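Local atomic coordinates of protein-tyrosine-phosphatase (Shewanella sp., PDB entry 2Z72), a protein that probably removes phosphate from protein tyrosine residues at low temperature, using a two-zinc centre of the calcineurin-like phosphoesterase type. Residues L76-G81 with A302-I307; V110-I115 with H144-N149; V125-Y130 with T185-W190. All coordinates share one frame; numbering follows the deposited sequence. Where two conformers were deposited one is given.

Interaction 1 of 3, residues L76-G81 with A302-I307. With ZN (zinc ion), chain B.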
ATOM      1  N   LEU A  76       8.538  -0.053   1.485  1.00  9.26           N
ATOM      2  CA  LEU A  76       8.094   0.891   2.512  1.00  8.99           C
ATOM      3  C   LEU A  76       6.635   0.625   2.781  1.00  9.17           C
ATOM      4  O   LEU A  76       5.978  -0.133   2.081  1.00  9.47           O
ATOM      5  CB  LEU A  76       8.378   2.359   2.163  1.00  9.94           C
ATOM      6  CG  LEU A  76       7.548   2.924   0.977  1.00 10.42           C
ATOM      7  CD1 LEU A  76       7.764   4.432   0.892  1.00 13.50           C
ATOM      8  CD2 LEU A  76       7.916   2.333  -0.365  1.00 13.26           C
ATOM      9  N   SER A  77       6.063   1.244   3.821  1.00  9.35           N
ATOM     10  CA  SER A  77       4.727   0.840   4.257  1.00  9.22           C
ATOM     11  C   SER A  77       4.124   1.840   5.214  1.00  8.87           C
ATOM     12  O   SER A  77       4.786   2.696   5.769  1.00  9.38           O
ATOM     13  CB  SER A  77       4.884  -0.464   5.038  1.00  9.68           C
ATOM     14  OG  SER A  77       3.658  -1.162   5.144  1.00 10.33           O
ATOM     15  N   ASP A  78       2.820   1.716   5.412  1.00  8.69           N
ATOM     16  CA  ASP A  78       2.084   2.379   6.492  1.00  8.53           C
ATOM     17  C   ASP A  78       2.238   3.895   6.435  1.00  7.67           C
ATOM     18  O   ASP A  78       2.469   4.587   7.420  1.00  9.68           O
ATOM     19  CB  ASP A  78       2.514   1.823   7.857  1.00  8.89           C
ATOM     20  CG  ASP A  78       2.092   0.368   8.022  1.00  8.59           C
ATOM     21  OD1 ASP A  78       0.999   0.075   8.542  1.00  8.98           O
ATOM     22  OD2 ASP A  78       2.868  -0.511   7.553  1.00  9.50           O
ATOM     23  N   VAL A  79       2.037   4.441   5.222  1.00  8.40           N
ATOM     24  CA  VAL A  79       2.062   5.894   5.078  1.00  8.49           C
ATOM     25  C   VAL A  79       0.920   6.567   5.857  1.00  7.92           C
ATOM     26  O   VAL A  79       1.108   7.675   6.336  1.00  9.11           O
ATOM     27  CB  VAL A  79       2.055   6.225   3.572  1.00  8.34           C
ATOM     28  CG1 VAL A  79       1.830   7.694   3.308  1.00  9.70           C
ATOM     29  CG2 VAL A  79       3.330   5.742   2.895  1.00  9.15           C
ATOM     30  N   HIS A  80      -0.241   5.922   5.939  1.00  8.26           N
ATOM     31  CA  HIS A  80      -1.330   6.430   6.797  1.00  8.26           C
ATOM     32  C   HIS A  80      -1.607   7.891   6.541  1.00  8.25           C
ATOM     33  O   HIS A  80      -1.603   8.751   7.424  1.00  9.35           O
ATOM     34  CB  HIS A  80      -1.024   6.138   8.280  1.00  9.06           C
ATOM     35  CG  HIS A  80      -1.295   4.695   8.597  1.00  8.74           C
ATOM     36  ND1 HIS A  80      -2.513   4.116   8.418  1.00  9.37           N
ATOM     37  CD2 HIS A  80      -0.512   3.720   9.133  1.00  9.31           C
ATOM     38  CE1 HIS A  80      -2.459   2.846   8.782  1.00  8.90           C
ATOM     39  NE2 HIS A  80      -1.232   2.544   9.242  1.00  8.96           N
ATOM     40  N   GLY A  81      -1.766   8.252   5.261  1.00  7.89           N
ATOM     41  CA  GLY A  81      -2.178   9.569   4.878  1.00  7.86           C
ATOM     42  C   GLY A  81      -1.145  10.667   5.047  1.00  8.69           C
ATOM     43  O   GLY A  81      -1.553  11.857   5.040  1.00  9.66           O
ATOM     44  N   ALA A 302      11.343  -5.145   9.102  1.00 11.94           N
ATOM     45  CA  ALA A 302      10.196  -4.309   9.426  1.00 11.57           C
ATOM     46  C   ALA A 302      10.322  -3.008   8.671  1.00 11.41           C
ATOM     47  O   ALA A 302      11.317  -2.282   8.791  1.00 13.39           O
ATOM     48  CB  ALA A 302      10.188  -4.038  10.934  1.00 15.10           C
ATOM     49  N   VAL A 303       9.320  -2.684   7.848  1.00 10.61           N
ATOM     50  CA  VAL A 303       9.344  -1.477   7.039  1.00 10.63           C
ATOM     51  C   VAL A 303       8.175  -0.533   7.343  1.00 10.14           C
ATOM     52  O   VAL A 303       7.989   0.409   6.575  1.00 10.38           O
ATOM     53  CB  VAL A 303       9.448  -1.806   5.532  1.00 11.48           C
ATOM     54  CG1 VAL A 303      10.746  -2.568   5.238  1.00 12.61           C
ATOM     55  CG2 VAL A 303       8.251  -2.572   4.996  1.00 10.42           C
ATOM     56  N   ASP A 304       7.500  -0.731   8.452  1.00 10.13           N
ATOM     57  CA  ASP A 304       6.679   0.350   9.002  1.00 10.92           C
ATOM     58  C   ASP A 304       7.624   1.164   9.865  1.00 11.81           C
ATOM     59  O   ASP A 304       7.963   0.715  10.971  1.00 12.89           O
ATOM     60  CB  ASP A 304       5.470  -0.160   9.731  1.00 10.46           C
ATOM     61  CG  ASP A 304       4.610   0.953  10.335  1.00 10.37           C
ATOM     62  OD1 ASP A 304       3.521   0.605  10.817  1.00 10.74           O
ATOM     63  OD2 ASP A 304       5.059   2.135  10.300  1.00 11.14           O
ATOM     64  N   SER A 305       8.055   2.293   9.366  1.00 11.25           N
ATOM     65  CA  SER A 305       8.977   3.178  10.042  1.00 12.69           C
ATOM     66  C   SER A 305       8.329   4.363  10.698  1.00 11.38           C
ATOM     67  O   SER A 305       8.953   5.405  10.897  1.00 12.14           O
ATOM     68  CB  SER A 305       9.983   3.628   8.995  1.00 13.37           C
ATOM     69  OG  SER A 305       9.226   4.337   8.073  1.00 13.99           O
ATOM     70  N   SER A 306       7.050   4.211  11.006  1.00 11.80           N
ATOM     71  CA  SER A 306       6.281   5.252  11.691  1.00 11.73           C
ATOM     72  C   SER A 306       6.087   6.522  10.878  1.00 11.45           C
ATOM     73  O   SER A 306       5.961   7.607  11.461  1.00 11.72           O
ATOM     74  CB  SER A 306       6.863   5.543  13.081  1.00 12.50           C
ATOM     75  OG  SER A 306       6.758   4.362  13.900  1.00 15.23           O
ATOM     76  N   ILE A 307       5.979   6.393   9.560  1.00 10.53           N
ATOM     77  CA  ILE A 307       5.545   7.511   8.744  1.00 10.17           C
ATOM     78  C   ILE A 307       4.235   8.085   9.311  1.00  9.97           C
ATOM     79  O   ILE A 307       3.987   9.299   9.177  1.00 10.62           O
ATOM     80  CB  ILE A 307       5.419   7.072   7.265  1.00  9.33           C
ATOM     81  CG1 ILE A 307       6.764   6.777   6.689  1.00 10.28           C
ATOM     82  CG2 ILE A 307       4.659   8.156   6.454  1.00 10.13           C
ATOM     83  CD1 ILE A 307       6.722   6.082   5.321  1.00 10.43           C
TER
HETATM   84 ZN    ZN B 401      -0.512   0.717   9.662  1.00  9.88          ZN
HETATM   85  O   HOH W   1       6.016   3.760   8.012  1.00 11.36           O
HETATM   86  O   HOH W   2       3.411   4.350   9.989  1.00 11.28           O
HETATM   87  O   HOH W   3       0.862   1.429  11.107  1.00 11.30           O
HETATM   88  O   HOH W   4      -1.075  -0.867  10.700  1.00 11.73           O
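Asp-78 and Asp-304 meet beside one zinc ion of the two-metal site, where the Asp-Val-His-Gly sequence of residues 78-81, matching the DXH(G) motif of calcineurin-like phosphoesterases, lies against the loop that follows strand 300-302. Asp-78 OD1 and His-80 NE2 each bind this zinc at 2.0 Å, while Asp-114 and two waters complete its shell. Asp-304 is no direct ligand: its OD1 accepts a bond from zinc-bound water 3 at 2.8 Å and another from Ser-288 OG, so it acts in the second shell.

The two carboxylates stack nearly parallel, their planes 6° apart, with Asp-304 OD1 3.1 Å from Asp-78 CG. Two like charges lie close here, and the zinc ion and the donors around them probably offset the repulsion. Asp-78 OD2, on the branch that does not bind metal, takes Ser-77 OG at 2.6 Å from above the carboxylate plane and also the backbone N of His-286. Serine suits position 77 because its short hydroxyl, held anti to the backbone N (chi1 -161°), can steady the neighbouring ligand.

Asp-304 OD2 accepts Ser-306 N in an Asx turn that shapes the loop. No direct hydrogen bond joins the segments; water does that work. Water 1 lies between Ser-77 O and Asp-304 OD2 and accepts Ile-307 N, and water 2 lies between Asp-78 O and Asp-304 OD2, although neighbouring acceptors compete for their protons. On the apolar side Ile-307 offers branched bulk to the loop backbone. Its CG2 sits 3.6 Å from Val-79 O, and its CD1 reaches Val-79 CG2 at 4.2 Å.

Interaction 2 of 3, residues V110-I115 with H144-N149. With ZN (zinc ion), chain C; ZN (zinc ion), chain B.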
ATOM      1  N   VAL A 110       7.717  -1.961  -3.534  1.00  8.36           N
ATOM      2  CA  VAL A 110       6.673  -2.681  -2.835  1.00  7.80           C
ATOM      3  C   VAL A 110       6.218  -1.768  -1.688  1.00  8.14           C
ATOM      4  O   VAL A 110       6.987  -1.505  -0.770  1.00  9.85           O
ATOM      5  CB  VAL A 110       7.100  -4.032  -2.273  1.00  8.15           C
ATOM      6  CG1 VAL A 110       5.895  -4.765  -1.746  1.00  9.32           C
ATOM      7  CG2 VAL A 110       7.807  -4.873  -3.354  1.00  9.34           C
ATOM      8  N   MET A 111       4.996  -1.293  -1.780  1.00  7.90           N
ATOM      9  CA  MET A 111       4.392  -0.557  -0.657  1.00  7.74           C
ATOM     10  C   MET A 111       3.429  -1.510   0.018  1.00  7.69           C
ATOM     11  O   MET A 111       2.381  -1.839  -0.527  1.00  7.98           O
ATOM     12  CB  MET A 111       3.676   0.712  -1.175  1.00  8.35           C
ATOM     13  CG  MET A 111       2.964   1.431  -0.016  1.00  8.52           C
ATOM     14  SD  MET A 111       2.397   3.093  -0.434  1.00  9.23           S
ATOM     15  CE  MET A 111       3.940   3.982  -0.506  1.00  9.63           C
ATOM     16  N   THR A 112       3.821  -2.010   1.179  1.00  8.48           N
ATOM     17  CA  THR A 112       3.116  -3.129   1.818  1.00  8.56           C
ATOM     18  C   THR A 112       1.903  -2.697   2.630  1.00  8.21           C
ATOM     19  O   THR A 112       1.722  -3.177   3.762  1.00 10.39           O
ATOM     20  CB  THR A 112       4.074  -3.968   2.679  1.00  9.57           C
ATOM     21  OG1 THR A 112       4.705  -3.169   3.643  1.00  9.87           O
ATOM     22  CG2 THR A 112       5.211  -4.569   1.818  1.00 10.23           C
ATOM     23  N   GLY A 113       1.052  -1.839   2.052  1.00  7.85           N
ATOM     24  CA  GLY A 113      -0.244  -1.531   2.654  1.00  8.84           C
ATOM     25  C   GLY A 113      -0.300  -0.289   3.528  1.00  7.84           C
ATOM     26  O   GLY A 113       0.684   0.377   3.827  1.00  8.27           O
ATOM     27  N   ASP A 114      -1.532   0.020   3.896  1.00  8.02           N
ATOM     28  CA  ASP A 114      -1.883   1.062   4.884  1.00  7.72           C
ATOM     29  C   ASP A 114      -1.536   2.454   4.451  1.00  8.36           C
ATOM     30  O   ASP A 114      -0.958   3.273   5.163  1.00  8.50           O
ATOM     31  CB  ASP A 114      -1.329   0.737   6.275  1.00  8.33           C
ATOM     32  CG  ASP A 114      -2.190  -0.217   7.064  1.00  8.27           C
ATOM     33  OD1 ASP A 114      -1.861  -0.343   8.336  1.00  9.18           O
ATOM     34  OD2 ASP A 114      -3.104  -0.839   6.516  1.00  8.88           O
ATOM     35  N   ILE A 115      -2.019   2.795   3.225  1.00  8.17           N
ATOM     36  CA  ILE A 115      -2.164   4.176   2.802  1.00  8.02           C
ATOM     37  C   ILE A 115      -3.246   4.883   3.593  1.00  7.81           C
ATOM     38  O   ILE A 115      -3.099   6.017   4.035  1.00  8.77           O
ATOM     39  CB  ILE A 115      -2.478   4.275   1.301  1.00  7.75           C
ATOM     40  CG1 ILE A 115      -1.256   3.887   0.470  1.00  8.01           C
ATOM     41  CG2 ILE A 115      -2.998   5.667   0.960  1.00  8.91           C
ATOM     42  CD1 ILE A 115      -1.490   3.785  -1.013  1.00  8.76           C
ATOM     43  N   HIS A 144       4.212  -2.263  -6.767  1.00  7.85           N
ATOM     44  CA  HIS A 144       3.362  -3.242  -6.136  1.00  7.79           C
ATOM     45  C   HIS A 144       2.742  -2.572  -4.918  1.00  8.13           C
ATOM     46  O   HIS A 144       3.367  -2.438  -3.877  1.00  8.73           O
ATOM     47  CB  HIS A 144       4.147  -4.466  -5.658  1.00  8.46           C
ATOM     48  CG  HIS A 144       4.936  -5.109  -6.736  1.00  8.75           C
ATOM     49  ND1 HIS A 144       4.417  -6.078  -7.595  1.00 10.91           N
ATOM     50  CD2 HIS A 144       6.238  -4.933  -7.083  1.00  9.12           C
ATOM     51  CE1 HIS A 144       5.394  -6.420  -8.366  1.00 11.84           C
ATOM     52  NE2 HIS A 144       6.528  -5.743  -8.129  1.00  9.42           N
ATOM     53  N   LEU A 145       1.475  -2.123  -5.075  1.00  7.57           N
ATOM     54  CA  LEU A 145       0.753  -1.614  -3.920  1.00  7.94           C
ATOM     55  C   LEU A 145      -0.005  -2.791  -3.332  1.00  7.34           C
ATOM     56  O   LEU A 145      -0.896  -3.329  -4.001  1.00  8.22           O
ATOM     57  CB  LEU A 145      -0.244  -0.548  -4.306  1.00  8.72           C
ATOM     58  CG  LEU A 145      -1.135  -0.042  -3.165  1.00  9.06           C
ATOM     59  CD1 LEU A 145      -0.323   0.459  -1.970  1.00 11.02           C
ATOM     60  CD2 LEU A 145      -2.063   1.022  -3.680  1.00 11.29           C
ATOM     61  N   LEU A 146       0.365  -3.224  -2.134  1.00  7.71           N
ATOM     62  CA  LEU A 146      -0.311  -4.324  -1.496  1.00  7.74           C
ATOM     63  C   LEU A 146      -1.407  -3.794  -0.590  1.00  7.65           C
ATOM     64  O   LEU A 146      -1.312  -2.704   0.011  1.00  8.66           O
ATOM     65  CB  LEU A 146       0.607  -5.219  -0.660  1.00  8.89           C
ATOM     66  CG  LEU A 146       1.858  -5.686  -1.380  1.00  8.71           C
ATOM     67  CD1 LEU A 146       2.653  -6.620  -0.472  1.00  9.76           C
ATOM     68  CD2 LEU A 146       1.526  -6.367  -2.706  1.00 10.45           C
ATOM     69  N   MET A 147      -2.471  -4.575  -0.449  1.00  7.90           N
ATOM     70  CA  MET A 147      -3.539  -4.262   0.507  1.00  7.25           C
ATOM     71  C   MET A 147      -3.128  -4.517   1.938  1.00  7.53           C
ATOM     72  O   MET A 147      -2.649  -5.593   2.284  1.00  9.15           O
ATOM     73  CB  MET A 147      -4.752  -5.130   0.244  0.57  7.52           C
ATOM     74  CG  MET A 147      -5.413  -4.951  -1.104  0.57  7.06           C
ATOM     75  SD  MET A 147      -6.422  -3.427  -1.211  0.57  8.64           S
ATOM     76  CE  MET A 147      -7.897  -3.931  -0.408  0.57 10.78           C
ATOM     77  N   GLY A 148      -3.292  -3.502   2.779  1.00  7.92           N
ATOM     78  CA  GLY A 148      -3.121  -3.657   4.203  1.00  8.03           C
ATOM     79  C   GLY A 148      -4.396  -3.788   4.928  1.00  7.46           C
ATOM     80  O   GLY A 148      -5.508  -3.788   4.340  1.00  8.35           O
ATOM     81  N   ASN A 149      -4.343  -3.887   6.270  1.00  8.29           N
ATOM     82  CA  ASN A 149      -5.585  -4.004   7.006  1.00  8.18           C
ATOM     83  C   ASN A 149      -6.447  -2.746   6.882  1.00  7.95           C
ATOM     84  O   ASN A 149      -7.681  -2.917   6.854  1.00  9.28           O
ATOM     85  CB  ASN A 149      -5.369  -4.394   8.491  1.00  9.06           C
ATOM     86  CG  ASN A 149      -4.613  -3.404   9.299  1.00  8.75           C
ATOM     87  OD1 ASN A 149      -3.551  -2.938   8.894  1.00  9.43           O
ATOM     88  ND2 ASN A 149      -5.047  -3.093  10.508  1.00 10.70           N
TER
HETATM   89 ZN    ZN C 402      -1.686  -2.299   9.507  1.00  9.44          ZN
HETATM   90 ZN    ZN B 401      -0.512   0.717   9.662  1.00  9.88          ZN
HETATM   91  O   HOH W   3       0.862   1.429  11.107  1.00 11.30           O
HETATM   92  O   HOH W   4      -1.075  -0.867  10.700  1.00 11.73           O
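Val-110 and Met-111 pair in parallel with His-144 and Leu-145, joining the two parallel strands of a beta-alpha-beta unit whose connecting helix is 122-138. Met-111 is bonded through both its N and its O: the N donates to His-144 O at 2.9 Å, and the O accepts Leu-146 N at 2.9 Å. Beyond the strands the backbones close to a CA separation of 3.9 Å at Gly-113 and Gly-148. Glycine suits both places, since Gly-113 CA lies 3.1 Å from Leu-146 O and a side chain on either residue would collide with the other segment.

Val-110 and His-144 share one face of the sheet, Met-111 and Leu-145 the other, where they run side by side. From beyond the strands, Leu-146 CD1 meets Val-110 CG1, and Ile-115 CD1 touches Leu-145 CD1 at 3.7 Å.

Asp-114 in a loop and Asn-149 at the start of helix 149-156 supply metal ligands. Asp-114 OD1 bridges the two zinc ions, while OD2 of the same carboxylate accepts His-150 N. Asn-149 supplies a neutral ligand, and His-207 and His-286 complete the second zinc's protein shell. That zinc lies 2.3 Å from Asp-114 OD1 and 2.1 Å from Asn-149 OD1.

Interaction 3 of 3, residues V125-Y130 with T185-W190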
ATOM      1  N   VAL A 125      -1.892  10.862  -1.217  1.00  7.54           N
ATOM      2  CA  VAL A 125      -1.129   9.628  -1.314  1.00  7.53           C
ATOM      3  C   VAL A 125      -1.683   8.729  -2.367  1.00  7.14           C
ATOM      4  O   VAL A 125      -0.926   8.159  -3.199  1.00  8.04           O
ATOM      5  CB  VAL A 125      -1.025   8.901   0.038  1.00  7.75           C
ATOM      6  CG1 VAL A 125      -0.201   7.625  -0.161  1.00  9.08           C
ATOM      7  CG2 VAL A 125      -0.371   9.777   1.089  1.00  8.91           C
ATOM      8  N   LEU A 126      -3.005   8.527  -2.394  1.00  7.67           N
ATOM      9  CA  LEU A 126      -3.586   7.602  -3.355  1.00  7.96           C
ATOM     10  C   LEU A 126      -3.304   8.008  -4.775  1.00  7.55           C
ATOM     11  O   LEU A 126      -2.859   7.200  -5.613  1.00  8.01           O
ATOM     12  CB  LEU A 126      -5.099   7.488  -3.084  1.00  7.94           C
ATOM     13  CG  LEU A 126      -5.518   6.724  -1.821  1.00  7.80           C
ATOM     14  CD1 LEU A 126      -6.975   6.975  -1.534  1.00  8.81           C
ATOM     15  CD2 LEU A 126      -5.300   5.218  -1.948  1.00  8.53           C
ATOM     16  N   TRP A 127      -3.561   9.279  -5.108  1.00  7.78           N
ATOM     17  CA  TRP A 127      -3.368   9.700  -6.495  1.00  7.83           C
ATOM     18  C   TRP A 127      -1.891   9.733  -6.865  1.00  8.27           C
ATOM     19  O   TRP A 127      -1.563   9.518  -8.038  1.00  8.78           O
ATOM     20  CB  TRP A 127      -4.072  11.036  -6.786  1.00  8.25           C
ATOM     21  CG  TRP A 127      -5.553  10.907  -6.830  1.00  8.46           C
ATOM     22  CD1 TRP A 127      -6.479  11.392  -5.978  1.00  8.72           C
ATOM     23  CD2 TRP A 127      -6.276  10.182  -7.851  1.00  8.72           C
ATOM     24  NE1 TRP A 127      -7.725  11.033  -6.390  1.00  9.08           N
ATOM     25  CE2 TRP A 127      -7.644  10.297  -7.536  1.00  8.52           C
ATOM     26  CE3 TRP A 127      -5.920   9.466  -9.011  1.00  9.23           C
ATOM     27  CZ2 TRP A 127      -8.635   9.718  -8.314  1.00  9.77           C
ATOM     28  CZ3 TRP A 127      -6.907   8.891  -9.778  1.00 10.56           C
ATOM     29  CH2 TRP A 127      -8.248   9.016  -9.437  1.00 10.62           C
ATOM     30  N   PHE A 128      -1.014  10.048  -5.930  1.00  7.95           N
ATOM     31  CA  PHE A 128       0.393   9.983  -6.174  1.00  8.50           C
ATOM     32  C   PHE A 128       0.787   8.545  -6.497  1.00  7.73           C
ATOM     33  O   PHE A 128       1.534   8.317  -7.461  1.00  8.52           O
ATOM     34  CB  PHE A 128       1.177  10.504  -4.962  1.00  8.82           C
ATOM     35  CG  PHE A 128       2.665  10.251  -5.061  1.00  8.97           C
ATOM     36  CD1 PHE A 128       3.475  10.970  -5.911  1.00 11.17           C
ATOM     37  CD2 PHE A 128       3.230   9.269  -4.285  1.00 11.54           C
ATOM     38  CE1 PHE A 128       4.828  10.713  -6.003  1.00 12.38           C
ATOM     39  CE2 PHE A 128       4.594   9.008  -4.379  1.00 14.04           C
ATOM     40  CZ  PHE A 128       5.407   9.745  -5.220  1.00 13.81           C
ATOM     41  N   MET A 129       0.321   7.597  -5.717  1.00  8.12           N
ATOM     42  CA  MET A 129       0.691   6.184  -5.950  1.00  7.82           C
ATOM     43  C   MET A 129       0.095   5.664  -7.242  1.00  7.92           C
ATOM     44  O   MET A 129       0.738   4.819  -7.887  1.00  8.67           O
ATOM     45  CB  MET A 129       0.320   5.344  -4.744  1.00  8.28           C
ATOM     46  CG  MET A 129       1.136   5.591  -3.489  1.00  8.73           C
ATOM     47  SD  MET A 129       2.916   5.464  -3.718  1.00  9.79           S
ATOM     48  CE  MET A 129       3.037   3.750  -4.202  1.00 12.04           C
ATOM     49  N   TYR A 130      -1.088   6.133  -7.629  1.00  7.97           N
ATOM     50  CA  TYR A 130      -1.697   5.758  -8.906  1.00  7.79           C
ATOM     51  C   TYR A 130      -0.797   6.233 -10.048  1.00  7.94           C
ATOM     52  O   TYR A 130      -0.454   5.506 -10.973  1.00  8.41           O
ATOM     53  CB  TYR A 130      -3.073   6.349  -8.917  1.00  8.21           C
ATOM     54  CG  TYR A 130      -3.961   6.112 -10.119  1.00  8.12           C
ATOM     55  CD1 TYR A 130      -3.752   6.803 -11.302  1.00  8.97           C
ATOM     56  CD2 TYR A 130      -5.019   5.233 -10.097  1.00  8.35           C
ATOM     57  CE1 TYR A 130      -4.546   6.615 -12.418  1.00  9.49           C
ATOM     58  CE2 TYR A 130      -5.860   5.046 -11.180  1.00  8.88           C
ATOM     59  CZ  TYR A 130      -5.610   5.755 -12.334  1.00  9.23           C
ATOM     60  OH  TYR A 130      -6.414   5.638 -13.468  1.00  9.96           O
ATOM     61  N   THR A 185     -15.886   3.475  -8.234  1.00  9.25           N
ATOM     62  CA  THR A 185     -14.930   4.529  -8.221  1.00  8.70           C
ATOM     63  C   THR A 185     -13.619   4.108  -8.871  1.00  8.30           C
ATOM     64  O   THR A 185     -13.217   2.919  -8.794  1.00  9.11           O
ATOM     65  CB  THR A 185     -14.632   5.078  -6.795  1.00  8.41           C
ATOM     66  OG1 THR A 185     -13.866   4.144  -6.070  1.00  8.49           O
ATOM     67  CG2 THR A 185     -15.953   5.432  -6.074  1.00  9.68           C
ATOM     68  N   GLU A 186     -12.907   5.041  -9.472  1.00  8.27           N
ATOM     69  CA  GLU A 186     -11.611   4.781 -10.070  1.00  8.28           C
ATOM     70  C   GLU A 186     -10.631   4.187  -9.069  1.00  8.72           C
ATOM     71  O   GLU A 186      -9.991   3.147  -9.324  1.00  8.47           O
ATOM     72  CB  GLU A 186     -11.034   6.059 -10.668  1.00  8.77           C
ATOM     73  CG  GLU A 186      -9.724   5.890 -11.419  1.00  9.25           C
ATOM     74  CD  GLU A 186      -9.829   5.093 -12.695  1.00 10.17           C
ATOM     75  OE1 GLU A 186      -8.788   4.621 -13.199  1.00 11.18           O
ATOM     76  OE2 GLU A 186     -10.952   4.862 -13.181  1.00 10.91           O
ATOM     77  N   ILE A 187     -10.478   4.841  -7.923  1.00  8.84           N
ATOM     78  CA  ILE A 187      -9.553   4.352  -6.885  1.00  7.54           C
ATOM     79  C   ILE A 187     -10.011   2.988  -6.387  1.00  7.53           C
ATOM     80  O   ILE A 187      -9.164   2.107  -6.180  1.00  7.97           O
ATOM     81  CB  ILE A 187      -9.377   5.378  -5.773  1.00  7.90           C
ATOM     82  CG1 ILE A 187      -8.690   6.654  -6.248  1.00  8.62           C
ATOM     83  CG2 ILE A 187      -8.640   4.750  -4.588  1.00  8.46           C
ATOM     84  CD1 ILE A 187      -7.281   6.492  -6.757  1.00  9.36           C
ATOM     85  N   GLY A 188     -11.294   2.802  -6.180  1.00  7.66           N
ATOM     86  CA  GLY A 188     -11.775   1.534  -5.713  1.00  7.74           C
ATOM     87  C   GLY A 188     -11.505   0.447  -6.700  1.00  7.85           C
ATOM     88  O   GLY A 188     -11.206  -0.704  -6.285  1.00  8.22           O
ATOM     89  N   GLN A 189     -11.649   0.672  -7.993  1.00  8.53           N
ATOM     90  CA  GLN A 189     -11.376  -0.312  -9.028  1.00  7.72           C
ATOM     91  C   GLN A 189      -9.885  -0.648  -9.035  1.00  8.34           C
ATOM     92  O   GLN A 189      -9.498  -1.841  -9.114  1.00  9.18           O
ATOM     93  CB  GLN A 189     -11.805   0.251 -10.383  1.00  9.25           C
ATOM     94  CG  GLN A 189     -13.303   0.361 -10.515  1.00  9.64           C
ATOM     95  CD  GLN A 189     -13.748   1.309 -11.591  1.00  9.97           C
ATOM     96  OE1 GLN A 189     -13.012   1.758 -12.431  1.00 12.94           O
ATOM     97  NE2 GLN A 189     -15.050   1.622 -11.536  1.00 11.25           N
ATOM     98  N   TRP A 190      -9.047   0.363  -8.957  1.00  8.09           N
ATOM     99  CA  TRP A 190      -7.605   0.185  -8.888  1.00  7.34           C
ATOM    100  C   TRP A 190      -7.225  -0.653  -7.694  1.00  7.40           C
ATOM    101  O   TRP A 190      -6.474  -1.664  -7.806  1.00  7.54           O
ATOM    102  CB  TRP A 190      -6.972   1.526  -8.848  1.00  7.21           C
ATOM    103  CG  TRP A 190      -5.502   1.659  -8.697  1.00  7.14           C
ATOM    104  CD1 TRP A 190      -4.479   1.243  -9.483  1.00  8.27           C
ATOM    105  CD2 TRP A 190      -4.868   2.390  -7.625  1.00  7.58           C
ATOM    106  NE1 TRP A 190      -3.257   1.625  -8.991  1.00  8.10           N
ATOM    107  CE2 TRP A 190      -3.487   2.330  -7.852  1.00  7.98           C
ATOM    108  CE3 TRP A 190      -5.346   3.052  -6.519  1.00  8.95           C
ATOM    109  CZ2 TRP A 190      -2.556   2.936  -6.996  1.00  8.93           C
ATOM    110  CZ3 TRP A 190      -4.434   3.662  -5.671  1.00 10.16           C
ATOM    111  CH2 TRP A 190      -3.069   3.602  -5.910  1.00  9.88           C
TER
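Ile-187 and Trp-190 of helix 186-192 pack against Leu-126, Trp-127 and Tyr-130 of helix 122-138, a helix-helix contact within the phosphoesterase domain. The axes of the two short helical segments cross at 58° and approach no nearer than 11.4 Å, a wide gap bridged largely by aromatic side chains and by Ile-187 rather than by close backbones.

The tight part is a layered cluster. Ile-187 CD1 lies over the six-membered ring of Trp-127, 3.6 Å from its centroid and only 4° off the ring normal, a CH-pi contact; a branched aliphatic chain can press a methyl flat on an indole. Tyr-130 turns an edge to the five-membered ring of Trp-190 in a T-shaped pair, with CD2 3.7 Å above the indole plane. In Trp-190, chi1 of 176° sets CG anti to the backbone N, and the indole beyond it lies against the other helix, where its CZ2 comes within 3.5 Å of Tyr-130 CA. The indole nitrogens are satisfied beyond the pair: Trp-190 NE1 binds Asp-133 OD2, and Trp-127 NE1 binds Pro-11 O.

The methyls of Leu-126 pack more loosely, CD1 and CD2 making single touches of 4.1 Å, to Ile-187 CG2 and Trp-190 CZ3 respectively. Thr-185 and Gln-189 make no contact with 125-130: Thr-185 is the N-cap, its OG1 accepting Gly-188 N, and Gln-189 is partly exposed.

One polar bond closes the contact at the start of helix 186-192. Tyr-130 OH donates to Glu-186 OE1 at 2.6 Å, on the anti side and tilted somewhat out of the carboxylate plane. Glu-186 OE2 forms a salt bridge with Lys-60, and Tyr-130 OH also receives Ser-56 N.

Interactions 1 and 2 build one two-zinc centre, probably the active site, their centres about 10 Å apart. Both bind the same zinc ion and share two waters, and Ser-77 OG lies 2.7 Å from Thr-112 OG1, probably hydrogen-bonded. Interaction 3 is about 12 Å from interaction 2 and 18 Å from interaction 1, centre to centre. Helix 122-138, which it holds, connects the two strands of interaction 2, and Leu-145 CD2 packs on Trp-190 CH2 at 3.6 Å. Along the chain the segments run 76-81, 110-115, 125-130, 144-149, 185-190 and 302-307, so interactions 2 and 3 interleave while interaction 1 spans both. Metal-bearing loops thus rest on a sheet backed by helices.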